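Local coordinates for metalloregulator ScaR (Streptococcus gordonii, PDB 3HRS), which represses transcription in response to manganese, acting as a homodimeric DNA-binding regulator of the DtxR/MntR family, at residues A[11-16]-A[70-75]; A[135-140]-A[154-159]; A[80-83]-A[87-90]; A[5-10]-A[38-43]. All coordinates share one frame; numbering follows the deposited sequence.

Interaction 1: A[11-16]-A[70-75]; sequences LYELGT and DLYRKH
A chi1 of 172° puts CG of Tyr12 opposite the backbone N and sends its ring out from the end of helix 4-13 toward Tyr72 of helix 62-84, which reaches back to meet it. Glu13, one residue on, has its CG between the backbone N and the carbonyl carbon (chi1 45°), and the extended chain beyond carries the carboxylate to the hydroxyl end of Tyr72. CD1 of Tyr12 lies 3.9 Å from CE2 of Tyr72, with the ring planes at 63°, an oblique aromatic meeting. OE1 of Glu13 stands 3.4 Å from OH of Tyr72. At Glu13 the helix gives way to a type I turn, Glu13 to Thr16, in which Glu13 O accepts from N and OG1 of Thr16.

Lys9 covers part of Tyr72. One turn further on, His75 is hydrogen-bonded to Asp159, a zinc ligand seen in another structure of this protein.

The two backbones stay well apart, the nearest CA atoms, of Tyr12 and Tyr72, being 11.0 Å from each other. The DNA-binding part therefore meets the long dimerisation helix here through two aromatic rings that reach across the interval, with Leu135, from the loop before strand 150-157, filling in beside both.

Interaction 2: A[135-140]-A[154-159]; sequences LVEKHK and LARVHD. With SO4 (sulfate ion), chain C.
An anion pocket beside the metal-binding residues and a classic beta bulge on strand 150-157 come together where Glu137 and His139 meet Arg156. At the bulge Ala155 and Arg156 both face Tyr210, and Arg156 turns back along the 135-140 loop, its chain bent at chi3 (78°). Its guanidinium is gripped from two directions. Across one face lies the Glu137 carboxylate, the planes 24° apart; OE1 is 3.2 Å from NH1 of Arg156, a salt bridge of charges alone, since the oxygen sits well out of the guanidinium plane. Near the edge, the carbonyl O of His139 takes NH2 of Arg156 at 3.2 Å and, more weakly, its NE. The His139 ring also lies over the methyl of Ala155, though the modelled spacing is too short to trust.

NH1, the nitrogen that faces Glu137, also gives a weak hydrogen bond to O1 of a sulfate, probably from the crystallisation liquor. O3 of the sulfate is held by ND1 of His158 at 2.7 Å and by N of Asp159 at 2.8 Å, the latter nearly straight (164°). NH2 of Arg76 also bonds the ion. Asp159 is a zinc ligand in another structure of this protein.

Glu137 also pairs with Arg76 of helix 62-84. Val157 packs on Leu164 and Leu167 of helix 161-168, while Ala155 and Arg156 bond through their backbones to Tyr210 of edge strand 209-212.

Interaction 3: A[80-83]-A[87-90]; sequences VFLV and GYTT
Leu82 lies against one face of the Tyr88 ring, its branched end offset toward the rim and its CB 3.9 Å from CG of Tyr88. The leucine's CG stands opposite the carbonyl carbon (chi1 -66°), which swings the two methyls over that face. Next to this apolar overlap the backbones are tied: N of Tyr88 donates to O of Leu82 at 3.0 Å with an N-H...O angle of 168°, approaching from above the carbonyl plane. The bond folds the chain back over the last turn of helix 62-84. Gly87 makes the reversal, being the first residue to leave helical geometry, with phi at +54°, a value that favours glycine; its CA also sits 3.2 Å from O of Val83, a CA-H...O contact. What follows is the start of the next helix, 90-101, with Thr89 as N-cap and its backbone N bound in return by Glu92, as in a capping box. Tyr88 OH reaches across to Glu96 on that second helix, while Val83 and the tyrosine both pack on Ile93. On the dimer side, Leu82 and Tyr88 touch Phe108 of the second subunit, and the Tyr88 ring meets His107 of that same subunit.

Interaction 4: A[5-10]-A[38-43]; sequences EDYLKC and TEMMKK. With SO4 (sulfate ion), chain E.
This is a buried methionine-aromatic contact between two helices of the winged helix-turn-helix domain: Tyr7 on helix 4-13 receives Met40 and Met41 of helix 34-46. By its place in the helix-turn-helix, directly after helix 23-30, helix 34-46 is probably the recognition helix that enters the DNA groove, and helix 4-13 backs it from the inner side. The nearest CA atoms, of Tyr7 and Met40, are 8.1 Å apart, so the side chains fill the interval.

In Met40 a chi1 of -177°, with CG opposite the backbone N, sets CG over the ring, and the bend at chi2 (60°) keeps SD beside it. CG sits over the centre of the Tyr7 ring, 3.3 Å from the centroid and 12° off the normal, a CH-pi contact. The sulfur SD of Met40 is further out, 4.3 Å from that centroid and oblique, adding a Met-aromatic component. Met41 arrives elsewhere on the ring: its CE is 3.9 Å from CD2 of Tyr7 and meets the ring obliquely.

Around this trio Ile26 and Met30 of helix 23-30, with Val32 and Pro2, also touch Tyr7, so the ring is wedged among helices 4-13, 23-30 and 34-46. Apolar carbon and sulfur make up the whole join, as suits a hydrophobic core. At the surface margin, the extended Lys43 chain places NZ 3.4 Å from O2 of a sulfate in a weak hydrogen bond, and the same ion is bound by the backbone N of Lys4.

Interaction 4 is the buried one, apolar throughout, inside the DNA-binding domain; interactions 1 to 3 are partly buried and mix packing with polar groups. Interactions 1 and 4 share helix 4-13 and touch: Lys74 and Glu5 form a long, weak ion pair, and Leu11 packs on Met41. Helix 62-84 carries both interaction 1 and interaction 3, the latter about 20 Å away, centre to centre, at the helix end facing the second subunit. Interaction 2 is the charged member, built on an arginine paired with a glutamate; through Leu135 it meets interaction 1, joining the loop before strand 150-157 to the long helix.

Interaction 1: A[11-16]-A[70-75]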
loop_
_atom_site.group_PDB
_atom_site.type_symbol
_atom_site.label_atom_id
_atom_site.label_comp_id
_atom_site.label_asym_id
_atom_site.label_seq_id
_atom_site.Cartn_x
_atom_site.Cartn_y
_atom_site.Cartn_z
ATOM N N LEU A 11 -16.884 -15.487 -10.690
ATOM C CA LEU A 11 -17.474 -15.879 -11.955
ATOM C C LEU A 11 -16.434 -16.306 -12.966
ATOM O O LEU A 11 -16.676 -17.189 -13.787
ATOM C CB LEU A 11 -18.249 -14.698 -12.530
ATOM C CG LEU A 11 -19.465 -14.421 -11.674
ATOM C CD1 LEU A 11 -19.895 -12.991 -11.851
ATOM C CD2 LEU A 11 -20.544 -15.387 -12.093
ATOM N N TYR A 12 -15.291 -15.638 -12.938
ATOM C CA TYR A 12 -14.273 -15.882 -13.935
ATOM C C TYR A 12 -13.738 -17.281 -13.752
ATOM O O TYR A 12 -13.741 -18.070 -14.691
ATOM C CB TYR A 12 -13.139 -14.885 -13.803
ATOM C CG TYR A 12 -11.973 -15.222 -14.685
ATOM C CD1 TYR A 12 -10.789 -15.757 -14.151
ATOM C CD2 TYR A 12 -12.057 -15.033 -16.059
ATOM C CE1 TYR A 12 -9.721 -16.071 -14.969
ATOM C CE2 TYR A 12 -10.999 -15.350 -16.883
ATOM C CZ TYR A 12 -9.833 -15.865 -16.341
ATOM O OH TYR A 12 -8.796 -16.173 -17.194
ATOM N N GLU A 13 -13.285 -17.583 -12.537
ATOM C CA GLU A 13 -12.797 -18.916 -12.219
ATOM C C GLU A 13 -13.931 -19.935 -12.215
ATOM O O GLU A 13 -13.709 -21.121 -12.466
ATOM C CB GLU A 13 -12.011 -18.947 -10.893
ATOM C CG GLU A 13 -12.629 -18.204 -9.725
ATOM C CD GLU A 13 -11.592 -17.855 -8.651
ATOM O OE1 GLU A 13 -10.378 -17.909 -8.963
ATOM O OE2 GLU A 13 -11.984 -17.530 -7.504
ATOM N N LEU A 14 -15.145 -19.467 -11.953
ATOM C CA LEU A 14 -16.303 -20.354 -11.910
ATOM C C LEU A 14 -16.642 -20.881 -13.296
ATOM O O LEU A 14 -17.535 -21.710 -13.455
ATOM C CB LEU A 14 -17.513 -19.637 -11.318
ATOM C CG LEU A 14 -18.626 -20.533 -10.797
ATOM C CD1 LEU A 14 -18.026 -21.805 -10.278
ATOM C CD2 LEU A 14 -19.406 -19.832 -9.703
ATOM N N GLY A 15 -15.915 -20.402 -14.298
ATOM C CA GLY A 15 -16.156 -20.792 -15.672
ATOM C C GLY A 15 -14.944 -21.398 -16.340
ATOM O O GLY A 15 -14.981 -21.683 -17.537
ATOM N N THR A 16 -13.860 -21.575 -15.586
ATOM C CA THR A 16 -12.737 -22.367 -16.075
ATOM C C THR A 16 -13.139 -23.818 -15.921
ATOM O O THR A 16 -12.510 -24.715 -16.478
ATOM C CB THR A 16 -11.438 -22.107 -15.296
ATOM O OG1 THR A 16 -11.732 -22.009 -13.897
ATOM C CG2 THR A 16 -10.770 -20.822 -15.770
ATOM N N ASP A 70 -6.814 -6.818 -14.883
ATOM C CA ASP A 70 -6.353 -5.878 -13.850
ATOM C C ASP A 70 -6.340 -6.434 -12.435
ATOM O O ASP A 70 -5.376 -6.225 -11.703
ATOM C CB ASP A 70 -7.178 -4.601 -13.847
ATOM C CG ASP A 70 -6.616 -3.559 -14.770
ATOM O OD1 ASP A 70 -6.803 -2.362 -14.472
ATOM O OD2 ASP A 70 -5.986 -3.920 -15.786
ATOM N N LEU A 71 -7.436 -7.073 -12.035
ATOM C CA LEU A 71 -7.544 -7.692 -10.724
ATOM C C LEU A 71 -6.371 -8.644 -10.466
ATOM O O LEU A 71 -5.784 -8.683 -9.381
ATOM C CB LEU A 71 -8.824 -8.507 -10.659
ATOM C CG LEU A 71 -10.010 -7.645 -10.306
ATOM C CD1 LEU A 71 -11.240 -8.525 -10.223
ATOM C CD2 LEU A 71 -9.727 -6.902 -8.987
ATOM N N TYR A 72 -6.050 -9.428 -11.482
ATOM C CA TYR A 72 -5.031 -10.416 -11.327
ATOM C C TYR A 72 -3.659 -9.740 -11.319
ATOM O O TYR A 72 -2.779 -10.135 -10.520
ATOM C CB TYR A 72 -5.181 -11.491 -12.395
ATOM C CG TYR A 72 -6.095 -12.631 -11.982
ATOM C CD1 TYR A 72 -5.617 -13.686 -11.229
ATOM C CD2 TYR A 72 -7.413 -12.667 -12.370
ATOM C CE1 TYR A 72 -6.434 -14.734 -10.863
ATOM C CE2 TYR A 72 -8.241 -13.715 -12.005
ATOM C CZ TYR A 72 -7.749 -14.747 -11.252
ATOM O OH TYR A 72 -8.573 -15.795 -10.882
ATOM N N ARG A 73 -3.477 -8.710 -12.159
ATOM C CA ARG A 73 -2.245 -7.902 -12.099
ATOM C C ARG A 73 -2.019 -7.376 -10.699
ATOM O O ARG A 73 -0.967 -7.633 -10.087
ATOM C CB ARG A 73 -2.238 -6.737 -13.072
ATOM C CG ARG A 73 -1.440 -7.007 -14.314
ATOM C CD ARG A 73 -1.570 -5.863 -15.314
ATOM N NE ARG A 73 -0.707 -4.724 -15.012
ATOM C CZ ARG A 73 0.609 -4.702 -15.218
ATOM N NH1 ARG A 73 1.254 -5.765 -15.695
ATOM N NH2 ARG A 73 1.296 -3.612 -14.927
ATOM N N LYS A 74 -3.022 -6.663 -10.191
ATOM C CA LYS A 74 -2.925 -6.003 -8.893
ATOM C C LYS A 74 -2.542 -7.020 -7.833
ATOM O O LYS A 74 -1.515 -6.881 -7.145
ATOM C CB LYS A 74 -4.252 -5.338 -8.550
ATOM C CG LYS A 74 -4.140 -4.197 -7.570
ATOM C CD LYS A 74 -5.448 -3.959 -6.822
ATOM C CE LYS A 74 -6.340 -2.923 -7.521
ATOM N NZ LYS A 74 -7.404 -3.507 -8.354
ATOM N N HIS A 75 -3.347 -8.076 -7.756
ATOM C CA HIS A 75 -3.186 -9.144 -6.784
ATOM C C HIS A 75 -1.859 -9.918 -6.870
ATOM O O HIS A 75 -1.218 -10.171 -5.849
ATOM C CB HIS A 75 -4.311 -10.117 -6.973
ATOM C CG HIS A 75 -4.174 -11.347 -6.147
ATOM N ND1 HIS A 75 -4.429 -11.359 -4.796
ATOM C CD2 HIS A 75 -3.821 -12.611 -6.482
ATOM C CE1 HIS A 75 -4.255 -12.581 -4.335
ATOM N NE2 HIS A 75 -3.882 -13.360 -5.335
#

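Interaction 2: A[135-140]-A[154-159]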
loop_
_atom_site.group_PDB
_atom_site.type_symbol
_atom_site.label_atom_id
_atom_site.label_comp_id
_atom_site.label_asym_id
_atom_site.label_seq_id
_atom_site.Cartn_x
_atom_site.Cartn_y
_atom_site.Cartn_z
ATOM N N LEU A 135 -5.466 -12.014 -19.312
ATOM C CA LEU A 135 -5.024 -13.170 -18.555
ATOM C C LEU A 135 -5.054 -14.435 -19.411
ATOM O O LEU A 135 -6.121 -14.858 -19.888
ATOM C CB LEU A 135 -5.858 -13.354 -17.284
ATOM C CG LEU A 135 -5.342 -14.490 -16.387
ATOM C CD1 LEU A 135 -3.847 -14.579 -16.567
ATOM C CD2 LEU A 135 -5.741 -14.297 -14.906
ATOM N N VAL A 136 -3.872 -15.024 -19.588
ATOM C CA VAL A 136 -3.711 -16.294 -20.283
ATOM C C VAL A 136 -2.701 -17.096 -19.492
ATOM O O VAL A 136 -1.489 -16.905 -19.643
ATOM C CB VAL A 136 -3.158 -16.090 -21.708
ATOM C CG1 VAL A 136 -2.746 -17.418 -22.335
ATOM C CG2 VAL A 136 -4.159 -15.390 -22.567
ATOM N N GLU A 137 -3.190 -17.993 -18.648
ATOM C CA GLU A 137 -2.306 -18.718 -17.744
ATOM C C GLU A 137 -1.232 -19.553 -18.434
ATOM O O GLU A 137 -1.517 -20.269 -19.365
ATOM C CB GLU A 137 -3.108 -19.566 -16.761
ATOM C CG GLU A 137 -4.150 -18.745 -16.009
ATOM C CD GLU A 137 -3.659 -18.165 -14.691
ATOM O OE1 GLU A 137 -4.518 -17.716 -13.901
ATOM O OE2 GLU A 137 -2.440 -18.158 -14.430
ATOM N N LYS A 138 0.013 -19.438 -17.971
ATOM C CA LYS A 138 1.092 -20.252 -18.518
ATOM C C LYS A 138 0.788 -21.702 -18.225
ATOM O O LYS A 138 1.027 -22.562 -19.063
ATOM C CB LYS A 138 2.429 -19.868 -17.893
ATOM C CG LYS A 138 3.694 -20.539 -18.458
ATOM C CD LYS A 138 4.929 -20.120 -17.609
ATOM C CE LYS A 138 6.177 -20.995 -17.843
ATOM N NZ LYS A 138 7.207 -20.919 -16.732
ATOM N N HIS A 139 0.244 -21.964 -17.041
ATOM C CA HIS A 139 0.022 -23.336 -16.591
ATOM C C HIS A 139 -1.437 -23.716 -16.428
ATOM O O HIS A 139 -2.062 -23.387 -15.407
ATOM C CB HIS A 139 0.735 -23.607 -15.268
ATOM C CG HIS A 139 2.196 -23.352 -15.327
ATOM N ND1 HIS A 139 2.925 -23.523 -16.482
ATOM C CD2 HIS A 139 3.069 -22.937 -14.380
ATOM C CE1 HIS A 139 4.189 -23.219 -16.246
ATOM N NE2 HIS A 139 4.305 -22.867 -14.977
ATOM N N LYS A 140 -1.954 -24.462 -17.403
ATOM C CA LYS A 140 -3.332 -24.904 -17.351
ATOM C C LYS A 140 -3.522 -26.353 -16.894
ATOM O O LYS A 140 -4.560 -26.682 -16.324
ATOM C CB LYS A 140 -4.018 -24.640 -18.687
ATOM C CG LYS A 140 -4.751 -23.316 -18.694
ATOM C CD LYS A 140 -5.221 -22.931 -20.082
ATOM C CE LYS A 140 -4.124 -22.222 -20.852
ATOM N NZ LYS A 140 -4.621 -21.775 -22.182
ATOM N N LEU A 154 5.746 -29.268 -10.248
ATOM C CA LEU A 154 4.609 -28.615 -9.614
ATOM C C LEU A 154 4.635 -27.143 -9.980
ATOM O O LEU A 154 5.242 -26.334 -9.282
ATOM C CB LEU A 154 4.687 -28.762 -8.106
ATOM C CG LEU A 154 3.398 -28.332 -7.435
ATOM C CD1 LEU A 154 2.277 -28.645 -8.384
ATOM C CD2 LEU A 154 3.241 -29.084 -6.129
ATOM N N ALA A 155 3.964 -26.790 -11.072
ATOM C CA ALA A 155 4.158 -25.473 -11.679
ATOM C C ALA A 155 3.320 -24.352 -11.086
ATOM O O ALA A 155 3.817 -23.238 -10.936
ATOM C CB ALA A 155 3.994 -25.537 -13.172
ATOM N N ARG A 156 2.061 -24.626 -10.752
ATOM C CA ARG A 156 1.236 -23.610 -10.089
ATOM C C ARG A 156 0.310 -24.219 -9.044
ATOM O O ARG A 156 0.028 -25.403 -9.070
ATOM C CB ARG A 156 0.447 -22.783 -11.115
ATOM C CG ARG A 156 -0.710 -21.998 -10.532
ATOM C CD ARG A 156 -1.319 -21.016 -11.537
ATOM N NE ARG A 156 -2.207 -21.636 -12.515
ATOM C CZ ARG A 156 -3.470 -21.267 -12.718
ATOM N NH1 ARG A 156 -4.014 -20.291 -12.001
ATOM N NH2 ARG A 156 -4.199 -21.879 -13.642
ATOM N N VAL A 157 -0.133 -23.402 -8.104
ATOM C CA VAL A 157 -1.119 -23.818 -7.122
ATOM C C VAL A 157 -2.042 -22.628 -6.967
ATOM O O VAL A 157 -1.639 -21.498 -7.199
ATOM C CB VAL A 157 -0.487 -24.112 -5.755
ATOM C CG1 VAL A 157 0.709 -25.006 -5.907
ATOM C CG2 VAL A 157 -0.078 -22.824 -5.080
ATOM N N HIS A 158 -3.287 -22.875 -6.597
ATOM C CA HIS A 158 -4.217 -21.780 -6.414
ATOM C C HIS A 158 -3.842 -21.038 -5.155
ATOM O O HIS A 158 -3.313 -21.624 -4.235
ATOM C CB HIS A 158 -5.666 -22.289 -6.355
ATOM C CG HIS A 158 -6.334 -22.337 -7.693
ATOM N ND1 HIS A 158 -6.988 -21.251 -8.234
ATOM C CD2 HIS A 158 -6.421 -23.327 -8.614
ATOM C CE1 HIS A 158 -7.461 -21.575 -9.426
ATOM N NE2 HIS A 158 -7.128 -22.828 -9.680
ATOM N N ASP A 159 -4.128 -19.746 -5.121
ATOM C CA ASP A 159 -3.687 -18.875 -4.037
ATOM C C ASP A 159 -4.280 -19.208 -2.659
ATOM O O ASP A 159 -3.678 -18.906 -1.640
ATOM C CB ASP A 159 -3.983 -17.418 -4.398
ATOM C CG ASP A 159 -2.773 -16.546 -4.240
ATOM O OD1 ASP A 159 -1.865 -16.962 -3.493
ATOM O OD2 ASP A 159 -2.707 -15.474 -4.873
HETATM S S SO4 C . -5.376 -18.476 -8.338
HETATM O O1 SO4 C . -4.309 -19.348 -8.847
HETATM O O2 SO4 C . -6.409 -18.389 -9.366
HETATM O O3 SO4 C . -5.978 -19.021 -7.113
HETATM O O4 SO4 C . -4.826 -17.136 -8.070
#

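Interaction 3: A[80-83]-A[87-90]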
loop_
_atom_site.group_PDB
_atom_site.type_symbol
_atom_site.label_atom_id
_atom_site.label_comp_id
_atom_site.label_asym_id
_atom_site.label_seq_id
_atom_site.Cartn_x
_atom_site.Cartn_y
_atom_site.Cartn_z
ATOM N N VAL A 80 3.896 -10.749 -5.366
ATOM C CA VAL A 80 5.324 -10.705 -5.663
ATOM C C VAL A 80 6.054 -9.648 -4.846
ATOM O O VAL A 80 7.138 -9.897 -4.368
ATOM C CB VAL A 80 5.611 -10.365 -7.121
ATOM C CG1 VAL A 80 7.114 -9.994 -7.306
ATOM C CG2 VAL A 80 5.222 -11.524 -8.018
ATOM N N PHE A 81 5.482 -8.463 -4.693
ATOM C CA PHE A 81 6.176 -7.447 -3.909
ATOM C C PHE A 81 6.303 -7.884 -2.445
ATOM O O PHE A 81 7.374 -7.834 -1.888
ATOM C CB PHE A 81 5.508 -6.063 -4.029
ATOM C CG PHE A 81 6.062 -5.021 -3.078
ATOM C CD1 PHE A 81 7.279 -4.405 -3.330
ATOM C CD2 PHE A 81 5.346 -4.639 -1.944
ATOM C CE1 PHE A 81 7.777 -3.418 -2.461
ATOM C CE2 PHE A 81 5.830 -3.648 -1.072
ATOM C CZ PHE A 81 7.043 -3.038 -1.328
ATOM N N LEU A 82 5.207 -8.314 -1.836
ATOM C CA LEU A 82 5.206 -8.630 -0.417
ATOM C C LEU A 82 6.177 -9.731 -0.044
ATOM O O LEU A 82 6.908 -9.614 0.959
ATOM C CB LEU A 82 3.807 -8.985 0.074
ATOM C CG LEU A 82 2.884 -7.765 -0.014
ATOM C CD1 LEU A 82 1.600 -8.023 0.747
ATOM C CD2 LEU A 82 3.610 -6.523 0.514
ATOM N N VAL A 83 6.201 -10.801 -0.832
ATOM C CA VAL A 83 7.060 -11.910 -0.454
ATOM C C VAL A 83 8.518 -11.694 -0.834
ATOM O O VAL A 83 9.400 -11.911 -0.007
ATOM C CB VAL A 83 6.521 -13.304 -0.869
ATOM C CG1 VAL A 83 5.308 -13.179 -1.747
ATOM C CG2 VAL A 83 7.616 -14.148 -1.521
ATOM N N GLY A 87 9.735 -9.921 2.496
ATOM C CA GLY A 87 9.778 -11.229 3.127
ATOM C C GLY A 87 8.520 -11.706 3.847
ATOM O O GLY A 87 8.610 -12.441 4.834
ATOM N N TYR A 88 7.351 -11.323 3.352
ATOM C CA TYR A 88 6.081 -11.791 3.923
ATOM C C TYR A 88 5.929 -13.312 3.930
ATOM O O TYR A 88 6.403 -14.009 3.025
ATOM C CB TYR A 88 4.881 -11.149 3.198
ATOM C CG TYR A 88 4.431 -9.814 3.798
ATOM C CD1 TYR A 88 5.280 -8.726 3.839
ATOM C CD2 TYR A 88 3.166 -9.661 4.323
ATOM C CE1 TYR A 88 4.891 -7.549 4.389
ATOM C CE2 TYR A 88 2.765 -8.470 4.872
ATOM C CZ TYR A 88 3.626 -7.419 4.900
ATOM O OH TYR A 88 3.223 -6.218 5.441
ATOM N N THR A 89 5.269 -13.821 4.965
ATOM C CA THR A 89 4.947 -15.240 5.043
ATOM C C THR A 89 3.518 -15.437 4.629
ATOM O O THR A 89 2.690 -14.538 4.747
ATOM C CB THR A 89 5.016 -15.802 6.473
ATOM O OG1 THR A 89 3.975 -15.212 7.266
ATOM C CG2 THR A 89 6.377 -15.541 7.119
ATOM N N THR A 90 3.232 -16.641 4.175
ATOM C CA THR A 90 1.893 -17.027 3.826
ATOM C C THR A 90 0.828 -16.472 4.765
ATOM O O THR A 90 -0.190 -15.914 4.313
ATOM C CB THR A 90 1.801 -18.536 3.743
ATOM O OG1 THR A 90 2.501 -18.960 2.565
ATOM C CG2 THR A 90 0.354 -18.969 3.650
#

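Interaction 4: A[5-10]-A[38-43]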
loop_
_atom_site.group_PDB
_atom_site.type_symbol
_atom_site.label_atom_id
_atom_site.label_comp_id
_atom_site.label_asym_id
_atom_site.label_seq_id
_atom_site.Cartn_x
_atom_site.Cartn_y
_atom_site.Cartn_z
ATOM N N GLU A 5 -15.588 -6.443 -8.178
ATOM C CA GLU A 5 -14.354 -7.057 -8.624
ATOM C C GLU A 5 -14.237 -8.463 -8.040
ATOM O O GLU A 5 -13.720 -9.371 -8.692
ATOM C CB GLU A 5 -13.151 -6.179 -8.279
ATOM C CG GLU A 5 -13.146 -4.832 -9.011
ATOM C CD GLU A 5 -12.046 -3.887 -8.533
ATOM O OE1 GLU A 5 -10.848 -4.259 -8.591
ATOM O OE2 GLU A 5 -12.390 -2.760 -8.109
ATOM N N ASP A 6 -14.755 -8.655 -6.828
ATOM C CA ASP A 6 -14.680 -9.957 -6.164
ATOM C C ASP A 6 -15.649 -10.922 -6.799
ATOM O O ASP A 6 -15.465 -12.127 -6.755
ATOM C CB ASP A 6 -15.014 -9.844 -4.683
ATOM C CG ASP A 6 -14.039 -8.988 -3.937
ATOM O OD1 ASP A 6 -14.477 -8.314 -2.984
ATOM O OD2 ASP A 6 -12.842 -8.987 -4.303
ATOM N N TYR A 7 -16.703 -10.384 -7.380
ATOM C CA TYR A 7 -17.655 -11.226 -8.067
ATOM C C TYR A 7 -17.073 -11.690 -9.399
ATOM O O TYR A 7 -17.135 -12.869 -9.729
ATOM C CB TYR A 7 -18.963 -10.468 -8.278
ATOM C CG TYR A 7 -19.930 -10.552 -7.123
ATOM C CD1 TYR A 7 -19.925 -9.602 -6.119
ATOM C CD2 TYR A 7 -20.865 -11.569 -7.056
ATOM C CE1 TYR A 7 -20.821 -9.675 -5.066
ATOM C CE2 TYR A 7 -21.760 -11.651 -6.015
ATOM C CZ TYR A 7 -21.736 -10.706 -5.019
ATOM O OH TYR A 7 -22.637 -10.792 -3.980
ATOM N N LEU A 8 -16.510 -10.755 -10.163
ATOM C CA LEU A 8 -15.972 -11.063 -11.484
ATOM C C LEU A 8 -14.872 -12.083 -11.366
ATOM O O LEU A 8 -14.763 -12.960 -12.222
ATOM C CB LEU A 8 -15.410 -9.826 -12.193
ATOM C CG LEU A 8 -16.249 -9.182 -13.299
ATOM C CD1 LEU A 8 -15.314 -8.434 -14.221
ATOM C CD2 LEU A 8 -17.058 -10.209 -14.091
ATOM N N LYS A 9 -14.043 -11.968 -10.324
ATOM C CA LYS A 9 -12.991 -12.959 -10.126
ATOM C C LYS A 9 -13.683 -14.313 -10.002
ATOM O O LYS A 9 -13.429 -15.226 -10.791
ATOM C CB LYS A 9 -12.167 -12.662 -8.881
ATOM C CG LYS A 9 -10.717 -13.110 -8.967
ATOM C CD LYS A 9 -10.509 -14.533 -8.459
ATOM C CE LYS A 9 -10.231 -14.557 -6.960
ATOM N NZ LYS A 9 -8.821 -14.210 -6.575
ATOM N N CYS A 10 -14.579 -14.417 -9.023
ATOM C CA CYS A 10 -15.357 -15.628 -8.802
ATOM C C CYS A 10 -15.930 -16.193 -10.114
ATOM O O CYS A 10 -15.507 -17.236 -10.596
ATOM C CB CYS A 10 -16.470 -15.347 -7.789
ATOM S SG CYS A 10 -17.758 -16.615 -7.709
ATOM N N THR A 38 -28.604 -11.378 -7.024
ATOM C CA THR A 38 -29.513 -10.848 -8.033
ATOM C C THR A 38 -29.243 -9.370 -8.254
ATOM O O THR A 38 -29.367 -8.858 -9.366
ATOM C CB THR A 38 -30.992 -11.066 -7.636
ATOM O OG1 THR A 38 -31.317 -12.460 -7.728
ATOM C CG2 THR A 38 -31.908 -10.305 -8.563
ATOM N N GLU A 39 -28.848 -8.691 -7.187
ATOM C CA GLU A 39 -28.549 -7.270 -7.262
ATOM C C GLU A 39 -27.203 -6.974 -7.918
ATOM O O GLU A 39 -27.047 -5.965 -8.603
ATOM C CB GLU A 39 -28.625 -6.632 -5.872
ATOM C CG GLU A 39 -29.987 -6.024 -5.579
ATOM C CD GLU A 39 -30.371 -4.969 -6.614
ATOM O OE1 GLU A 39 -31.233 -5.264 -7.475
ATOM O OE2 GLU A 39 -29.799 -3.850 -6.574
ATOM N N MET A 40 -26.238 -7.858 -7.709
ATOM C CA MET A 40 -24.891 -7.659 -8.227
ATOM C C MET A 40 -24.846 -7.968 -9.721
ATOM O O MET A 40 -24.336 -7.184 -10.512
ATOM C CB MET A 40 -23.909 -8.537 -7.447
ATOM C CG MET A 40 -22.455 -8.393 -7.832
ATOM S SD MET A 40 -21.788 -6.741 -7.608
ATOM C CE MET A 40 -21.680 -6.263 -9.311
ATOM N N MET A 41 -25.393 -9.112 -10.107
ATOM C CA MET A 41 -25.491 -9.447 -11.518
ATOM C C MET A 41 -26.184 -8.324 -12.300
ATOM O O MET A 41 -25.703 -7.925 -13.361
ATOM C CB MET A 41 -26.216 -10.781 -11.713
ATOM C CG MET A 41 -25.577 -11.966 -11.007
ATOM S SD MET A 41 -23.880 -12.271 -11.531
ATOM C CE MET A 41 -23.010 -11.328 -10.299
ATOM N N LYS A 42 -27.302 -7.811 -11.786
ATOM C CA LYS A 42 -27.975 -6.686 -12.439
ATOM C C LYS A 42 -26.953 -5.607 -12.794
ATOM O O LYS A 42 -26.902 -5.140 -13.947
ATOM C CB LYS A 42 -29.082 -6.083 -11.559
ATOM C CG LYS A 42 -30.511 -6.536 -11.903
ATOM C CD LYS A 42 -31.553 -5.469 -11.496
ATOM C CE LYS A 42 -32.906 -5.659 -12.218
ATOM N NZ LYS A 42 -33.854 -4.511 -12.023
ATOM N N LYS A 43 -26.138 -5.237 -11.800
ATOM C CA LYS A 43 -25.110 -4.206 -11.951
ATOM C C LYS A 43 -24.050 -4.649 -12.962
ATOM O O LYS A 43 -23.707 -3.893 -13.893
ATOM C CB LYS A 43 -24.459 -3.893 -10.595
ATOM C CG LYS A 43 -23.355 -2.827 -10.637
ATOM C CD LYS A 43 -22.817 -2.522 -9.236
ATOM C CE LYS A 43 -21.729 -1.435 -9.249
ATOM N NZ LYS A 43 -21.156 -1.178 -7.884
HETATM S S SO4 E . -17.567 -1.327 -6.136
HETATM O O1 SO4 E . -16.307 -1.709 -5.497
HETATM O O2 SO4 E . -18.538 -2.423 -6.094
HETATM O O3 SO4 E . -18.131 -0.182 -5.428
HETATM O O4 SO4 E . -17.288 -0.952 -7.521
#